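Local coordinates for CSE3 (Thermus thermophilus, PDB 2Y8Y), which cleaves CRISPR transcripts as an endoribonuclease and keeps hold of the processed crRNA in antiviral defence, at residues A40-R51 with V62-E70. Sequence-based numbering, arbitrary orientation.
Sequences ALEEGRERLLWR and VVLVQTLTE. With nucleotides of chain B.
Thr69 sets its methyl CG2 obliquely against the Arg45 guanidinium, 3.6 Å from NH1, while Ala40 CB sits over one face of that group, off toward the rim, and Glu43 lies in plane at its edge, where OE1 takes both NE and NH2 in a salt bridge. The second guanidinium, of Arg47, has oxygens at its edge: NE and NH2 grip Leu48 O, NH1 reaches OP1 of G16 and OP2 of DG17, both of chain B, the latter at 2.9 Å, and NH2 also donates to that OP2. A planar, multi-donor cation thus ties the loop before strand 49-52 to the RNA phosphates.

Glu46 suits its place because a carboxylate can collect several donors from the loop following strand 62-67. Its CG is anti to the backbone N (chi1 -173°) and the chain bends at chi2, bringing OE1 to Thr69 N and, at 2.6 Å, to Thr69 OG1; threonine thus offers a hydroxyl here and a methyl to Arg45. The syn lone pair of OE2 receives Leu68 N at 2.7 Å, almost straight at 173°, and Arg47 N comes from the anti side, tilted out of the carboxylate plane.

Beyond this, Leu49–Gln66 and Arg51–Leu64 are hydrogen-bonded antiparallel pairs flanking the non-hydrogen-bonded Trp50–Val65. Leu48 CD1 packs on Val65 CG1 at 3.5 Å, and Trp50 CD1 on Val63 CG1; both apolar residues suit burial against helix 26-34. Strands 49-52 and 62-67 form a beta hairpin in the ferredoxin-like sheet, 49-52 outermost and 62-67 beside 5-12, while Arg51 pairs with Glu53 and touches strand 98-110.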
loop_
_atom_site.group_PDB
_atom_site.type_symbol
_atom_site.label_atom_id
_atom_site.label_comp_id
_atom_site.label_asym_id
_atom_site.label_seq_id
_atom_site.Cartn_x
_atom_site.Cartn_y
_atom_site.Cartn_z
ATOM N N ALA A 40 -5.755 7.174 -17.119
ATOM C CA ALA A 40 -4.621 7.765 -16.424
ATOM C C ALA A 40 -3.434 6.801 -16.425
ATOM O O ALA A 40 -2.283 7.218 -16.565
ATOM C CB ALA A 40 -4.999 8.166 -15.000
ATOM N N LEU A 41 -3.718 5.510 -16.292
ATOM C CA LEU A 41 -2.661 4.495 -16.320
ATOM C C LEU A 41 -1.979 4.482 -17.683
ATOM O O LEU A 41 -0.745 4.510 -17.771
ATOM C CB LEU A 41 -3.220 3.109 -15.974
ATOM C CG LEU A 41 -3.464 2.842 -14.482
ATOM C CD1 LEU A 41 -4.337 1.612 -14.280
ATOM C CD2 LEU A 41 -2.155 2.662 -13.720
ATOM N N GLU A 42 -2.785 4.462 -18.739
ATOM C CA GLU A 42 -2.265 4.467 -20.104
ATOM C C GLU A 42 -1.438 5.714 -20.386
ATOM O O GLU A 42 -0.508 5.682 -21.188
ATOM C CB GLU A 42 -3.408 4.363 -21.110
ATOM C CG GLU A 42 -4.136 3.036 -21.061
ATOM C CD GLU A 42 -5.070 2.842 -22.234
ATOM O OE1 GLU A 42 -5.215 3.784 -23.043
ATOM O OE2 GLU A 42 -5.656 1.745 -22.350
ATOM N N GLU A 43 -1.776 6.813 -19.721
ATOM C CA GLU A 43 -1.084 8.080 -19.940
ATOM C C GLU A 43 0.113 8.300 -19.013
ATOM O O GLU A 43 0.752 9.351 -19.061
ATOM C CB GLU A 43 -2.073 9.245 -19.845
ATOM C CG GLU A 43 -3.141 9.190 -20.925
ATOM C CD GLU A 43 -4.189 10.275 -20.807
ATOM O OE1 GLU A 43 -4.205 10.995 -19.792
ATOM O OE2 GLU A 43 -5.006 10.406 -21.741
ATOM N N GLY A 44 0.417 7.310 -18.176
ATOM C CA GLY A 44 1.566 7.370 -17.291
ATOM C C GLY A 44 1.414 8.333 -16.132
ATOM O O GLY A 44 2.404 8.781 -15.555
ATOM N N ARG A 45 0.171 8.643 -15.774
ATOM C CA ARG A 45 -0.085 9.625 -14.729
ATOM C C ARG A 45 -0.496 8.988 -13.411
ATOM O O ARG A 45 -0.824 9.695 -12.456
ATOM C CB ARG A 45 -1.198 10.593 -15.150
ATOM C CG ARG A 45 -0.949 11.372 -16.432
ATOM C CD ARG A 45 -2.060 12.391 -16.675
ATOM N NE ARG A 45 -3.276 11.815 -17.262
ATOM C CZ ARG A 45 -4.445 11.688 -16.637
ATOM N NH1 ARG A 45 -4.592 12.089 -15.379
ATOM N NH2 ARG A 45 -5.482 11.169 -17.280
ATOM N N GLU A 46 -0.476 7.657 -13.349
ATOM C CA GLU A 46 -1.101 6.973 -12.221
ATOM C C GLU A 46 -0.172 5.968 -11.502
ATOM O O GLU A 46 0.711 5.343 -12.112
ATOM C CB GLU A 46 -2.403 6.314 -12.692
ATOM C CG GLU A 46 -3.280 5.695 -11.601
ATOM C CD GLU A 46 -3.638 6.676 -10.497
ATOM O OE1 GLU A 46 -4.654 7.401 -10.637
ATOM O OE2 GLU A 46 -2.919 6.693 -9.486
ATOM N N ARG A 47 -0.378 5.850 -10.195
ATOM C CA ARG A 47 0.216 4.793 -9.386
ATOM C C ARG A 47 -0.899 4.276 -8.493
ATOM O O ARG A 47 -1.112 4.772 -7.389
ATOM C CB ARG A 47 1.386 5.330 -8.555
ATOM C CG ARG A 47 1.954 4.338 -7.505
ATOM C CD ARG A 47 2.594 3.083 -8.133
ATOM N NE ARG A 47 1.646 1.992 -8.316
ATOM C CZ ARG A 47 1.943 0.844 -8.906
ATOM N NH1 ARG A 47 3.176 0.663 -9.364
ATOM N NH2 ARG A 47 1.030 -0.108 -9.035
ATOM N N LEU A 48 -1.618 3.276 -8.987
ATOM C CA LEU A 48 -2.685 2.666 -8.226
ATOM C C LEU A 48 -2.068 1.856 -7.077
ATOM O O LEU A 48 -1.163 1.044 -7.318
ATOM C CB LEU A 48 -3.458 1.743 -9.158
ATOM C CG LEU A 48 -4.464 0.805 -8.518
ATOM C CD1 LEU A 48 -5.566 1.641 -7.927
ATOM C CD2 LEU A 48 -4.973 -0.161 -9.569
ATOM N N LEU A 49 -2.541 2.089 -5.850
ATOM C CA LEU A 49 -2.145 1.291 -4.683
ATOM C C LEU A 49 -3.395 0.893 -3.917
ATOM O O LEU A 49 -4.395 1.611 -3.925
ATOM C CB LEU A 49 -1.226 2.095 -3.766
ATOM C CG LEU A 49 0.090 2.575 -4.360
ATOM C CD1 LEU A 49 0.781 3.563 -3.426
ATOM C CD2 LEU A 49 0.994 1.382 -4.644
ATOM N N TRP A 50 -3.355 -0.243 -3.238
ATOM C CA TRP A 50 -4.475 -0.638 -2.411
ATOM C C TRP A 50 -4.029 -1.516 -1.260
ATOM O O TRP A 50 -2.914 -2.027 -1.254
ATOM C CB TRP A 50 -5.572 -1.323 -3.237
ATOM C CG TRP A 50 -5.428 -2.800 -3.445
ATOM C CD1 TRP A 50 -5.900 -3.794 -2.629
ATOM C CD2 TRP A 50 -4.848 -3.455 -4.572
ATOM N NE1 TRP A 50 -5.616 -5.019 -3.162
ATOM C CE2 TRP A 50 -4.973 -4.838 -4.357
ATOM C CE3 TRP A 50 -4.215 -3.008 -5.731
ATOM C CZ2 TRP A 50 -4.490 -5.786 -5.264
ATOM C CZ3 TRP A 50 -3.740 -3.949 -6.631
ATOM C CH2 TRP A 50 -3.884 -5.319 -6.391
ATOM N N ARG A 51 -4.890 -1.633 -0.259
ATOM C CA ARG A 51 -4.690 -2.592 0.822
ATOM C C ARG A 51 -6.017 -3.240 1.162
ATOM O O ARG A 51 -7.031 -2.546 1.329
ATOM C CB ARG A 51 -4.118 -1.905 2.063
ATOM C CG ARG A 51 -3.898 -2.867 3.244
ATOM C CD ARG A 51 -3.172 -2.228 4.433
ATOM N NE ARG A 51 -3.890 -1.067 4.974
ATOM C CZ ARG A 51 -3.510 0.205 4.846
ATOM N NH1 ARG A 51 -2.402 0.548 4.194
ATOM N NH2 ARG A 51 -4.260 1.163 5.381
ATOM N N VAL A 62 -12.935 -4.840 3.667
ATOM C CA VAL A 62 -12.674 -3.462 3.284
ATOM C C VAL A 62 -11.415 -3.344 2.434
ATOM O O VAL A 62 -10.342 -3.808 2.823
ATOM C CB VAL A 62 -12.523 -2.552 4.513
ATOM C CG1 VAL A 62 -12.218 -1.151 4.076
ATOM C CG2 VAL A 62 -13.800 -2.580 5.358
ATOM N N VAL A 63 -11.540 -2.707 1.276
ATOM C CA VAL A 63 -10.378 -2.419 0.444
ATOM C C VAL A 63 -10.184 -0.915 0.391
ATOM O O VAL A 63 -11.100 -0.176 0.030
ATOM C CB VAL A 63 -10.544 -2.962 -0.984
ATOM C CG1 VAL A 63 -9.360 -2.572 -1.868
ATOM C CG2 VAL A 63 -10.720 -4.463 -0.951
ATOM N N LEU A 64 -8.994 -0.461 0.766
ATOM C CA LEU A 64 -8.631 0.945 0.661
ATOM C C LEU A 64 -7.811 1.150 -0.599
ATOM O O LEU A 64 -6.806 0.466 -0.808
ATOM C CB LEU A 64 -7.824 1.392 1.881
ATOM C CG LEU A 64 -8.596 1.535 3.196
ATOM C CD1 LEU A 64 -9.404 0.300 3.485
ATOM C CD2 LEU A 64 -7.654 1.831 4.348
ATOM N N VAL A 65 -8.241 2.081 -1.446
ATOM C CA VAL A 65 -7.571 2.321 -2.719
ATOM C C VAL A 65 -7.065 3.741 -2.774
ATOM O O VAL A 65 -7.830 4.680 -2.562
ATOM C CB VAL A 65 -8.534 2.146 -3.911
ATOM C CG1 VAL A 65 -7.769 2.274 -5.227
ATOM C CG2 VAL A 65 -9.273 0.817 -3.821
ATOM N N GLN A 66 -5.784 3.904 -3.077
ATOM C CA GLN A 66 -5.221 5.221 -3.306
ATOM C C GLN A 66 -4.873 5.383 -4.773
ATOM O O GLN A 66 -4.224 4.513 -5.383
ATOM C CB GLN A 66 -3.954 5.405 -2.482
ATOM C CG GLN A 66 -3.325 6.765 -2.674
ATOM C CD GLN A 66 -2.106 6.941 -1.808
ATOM O OE1 GLN A 66 -2.218 7.163 -0.601
ATOM N NE2 GLN A 66 -0.922 6.818 -2.408
ATOM N N THR A 67 -5.314 6.497 -5.345
ATOM C CA THR A 67 -4.957 6.838 -6.707
ATOM C C THR A 67 -4.467 8.276 -6.743
ATOM O O THR A 67 -4.830 9.082 -5.896
ATOM C CB THR A 67 -6.148 6.668 -7.666
ATOM O OG1 THR A 67 -7.260 7.442 -7.196
ATOM C CG2 THR A 67 -6.574 5.209 -7.746
ATOM N N LEU A 68 -3.615 8.574 -7.707
ATOM C CA LEU A 68 -3.114 9.930 -7.893
ATOM C C LEU A 68 -4.060 10.766 -8.745
ATOM O O LEU A 68 -3.955 11.994 -8.764
ATOM C CB LEU A 68 -1.736 9.880 -8.551
ATOM C CG LEU A 68 -0.683 9.078 -7.782
ATOM C CD1 LEU A 68 0.653 9.123 -8.511
ATOM C CD2 LEU A 68 -0.516 9.614 -6.386
ATOM N N THR A 69 -4.976 10.102 -9.442
ATOM C CA THR A 69 -5.927 10.795 -10.308
ATOM C C THR A 69 -7.329 10.420 -9.881
ATOM O O THR A 69 -7.532 9.473 -9.142
ATOM C CB THR A 69 -5.696 10.455 -11.791
ATOM O OG1 THR A 69 -6.091 9.099 -12.065
ATOM C CG2 THR A 69 -4.221 10.637 -12.155
ATOM N N GLU A 70 -8.316 11.182 -10.329
ATOM C CA GLU A 70 -9.661 10.972 -9.834
ATOM C C GLU A 70 -10.233 9.689 -10.414
ATOM O O GLU A 70 -10.327 9.545 -11.629
ATOM C CB GLU A 70 -10.562 12.159 -10.182
ATOM C CG GLU A 70 -11.881 12.090 -9.446
ATOM C CD GLU A 70 -12.787 13.249 -9.768
ATOM O OE1 GLU A 70 -12.339 14.148 -10.500
ATOM O OE2 GLU A 70 -13.941 13.254 -9.285
ATOM P P U B 19 -4.034 -7.330 -19.699
ATOM O OP1 U B 19 -4.220 -8.722 -20.178
ATOM O OP2 U B 19 -2.751 -6.644 -19.988
ATOM O "O5'" U B 19 -5.253 -6.422 -20.182
ATOM C "C5'" U B 19 -6.598 -6.816 -19.948
ATOM C "C4'" U B 19 -7.570 -5.753 -20.397
ATOM O "O4'" U B 19 -7.352 -4.533 -19.639
ATOM C "C3'" U B 19 -7.450 -5.312 -21.847
ATOM O "O3'" U B 19 -8.093 -6.196 -22.749
ATOM C "C2'" U B 19 -8.054 -3.914 -21.822
ATOM O "O2'" U B 19 -9.473 -3.979 -21.801
ATOM C "C1'" U B 19 -7.575 -3.406 -20.461
ATOM N N1 U B 19 -6.312 -2.640 -20.565
ATOM C C2 U B 19 -6.398 -1.335 -21.009
ATOM O O2 U B 19 -7.454 -0.814 -21.314
ATOM N N3 U B 19 -5.203 -0.665 -21.089
ATOM C C4 U B 19 -3.953 -1.153 -20.775
ATOM O O4 U B 19 -2.972 -0.419 -20.905
ATOM C C5 U B 19 -3.942 -2.513 -20.319
ATOM C C6 U B 19 -5.095 -3.191 -20.233
ATOM P P G B 16 6.813 0.987 -9.164
ATOM O OP1 G B 16 5.661 1.900 -8.977
ATOM O OP2 G B 16 7.206 0.082 -8.044
ATOM O "O5'" G B 16 6.623 0.119 -10.476
ATOM C "C5'" G B 16 6.235 0.717 -11.700
ATOM C "C4'" G B 16 6.155 -0.305 -12.806
ATOM O "O4'" G B 16 7.434 -0.970 -12.966
ATOM C "C3'" G B 16 5.181 -1.455 -12.596
ATOM O "O3'" G B 16 3.840 -1.087 -12.838
ATOM C "C2'" G B 16 5.714 -2.493 -13.571
ATOM O "O2'" G B 16 5.373 -2.147 -14.905
ATOM C "C1'" G B 16 7.217 -2.308 -13.393
ATOM N N9 G B 16 7.745 -3.229 -12.373
ATOM C C8 G B 16 8.081 -2.959 -11.065
ATOM N N7 G B 16 8.493 -4.030 -10.438
ATOM C C5 G B 16 8.404 -5.054 -11.376
ATOM C C6 G B 16 8.715 -6.433 -11.265
ATOM O O6 G B 16 9.149 -7.060 -10.285
ATOM N N1 G B 16 8.483 -7.106 -12.456
ATOM C C2 G B 16 8.023 -6.526 -13.613
ATOM N N2 G B 16 7.863 -7.344 -14.671
ATOM N N3 G B 16 7.726 -5.238 -13.726
ATOM C C4 G B 16 7.945 -4.569 -12.577
ATOM P P DG B 17 2.623 -1.830 -12.090
ATOM O OP1 DG B 17 1.376 -1.186 -12.536
ATOM O OP2 DG B 17 2.921 -1.884 -10.645
ATOM O "O5'" DG B 17 2.695 -3.341 -12.617
ATOM C "C5'" DG B 17 2.503 -3.692 -13.972
ATOM C "C4'" DG B 17 2.844 -5.141 -14.245
ATOM O "O4'" DG B 17 4.189 -5.463 -13.803
ATOM C "C3'" DG B 17 1.974 -6.252 -13.663
ATOM O "O3'" DG B 17 0.799 -6.355 -14.438
ATOM C "C2'" DG B 17 2.894 -7.463 -13.831
ATOM C "C1'" DG B 17 4.277 -6.855 -13.589
ATOM N N9 DG B 17 4.886 -7.175 -12.285
ATOM C C8 DG B 17 5.085 -6.347 -11.207
ATOM N N7 DG B 17 5.684 -6.955 -10.209
ATOM C C5 DG B 17 5.882 -8.258 -10.666
ATOM C C6 DG B 17 6.470 -9.386 -10.034
ATOM O O6 DG B 17 6.963 -9.474 -8.909
ATOM N N1 DG B 17 6.472 -10.506 -10.862
ATOM C C2 DG B 17 5.962 -10.537 -12.137
ATOM N N2 DG B 17 6.050 -11.717 -12.781
ATOM N N3 DG B 17 5.411 -9.494 -12.739
ATOM C C4 DG B 17 5.401 -8.400 -11.945
HETATM O O HOH W 1 -0.449 6.397 -5.192
#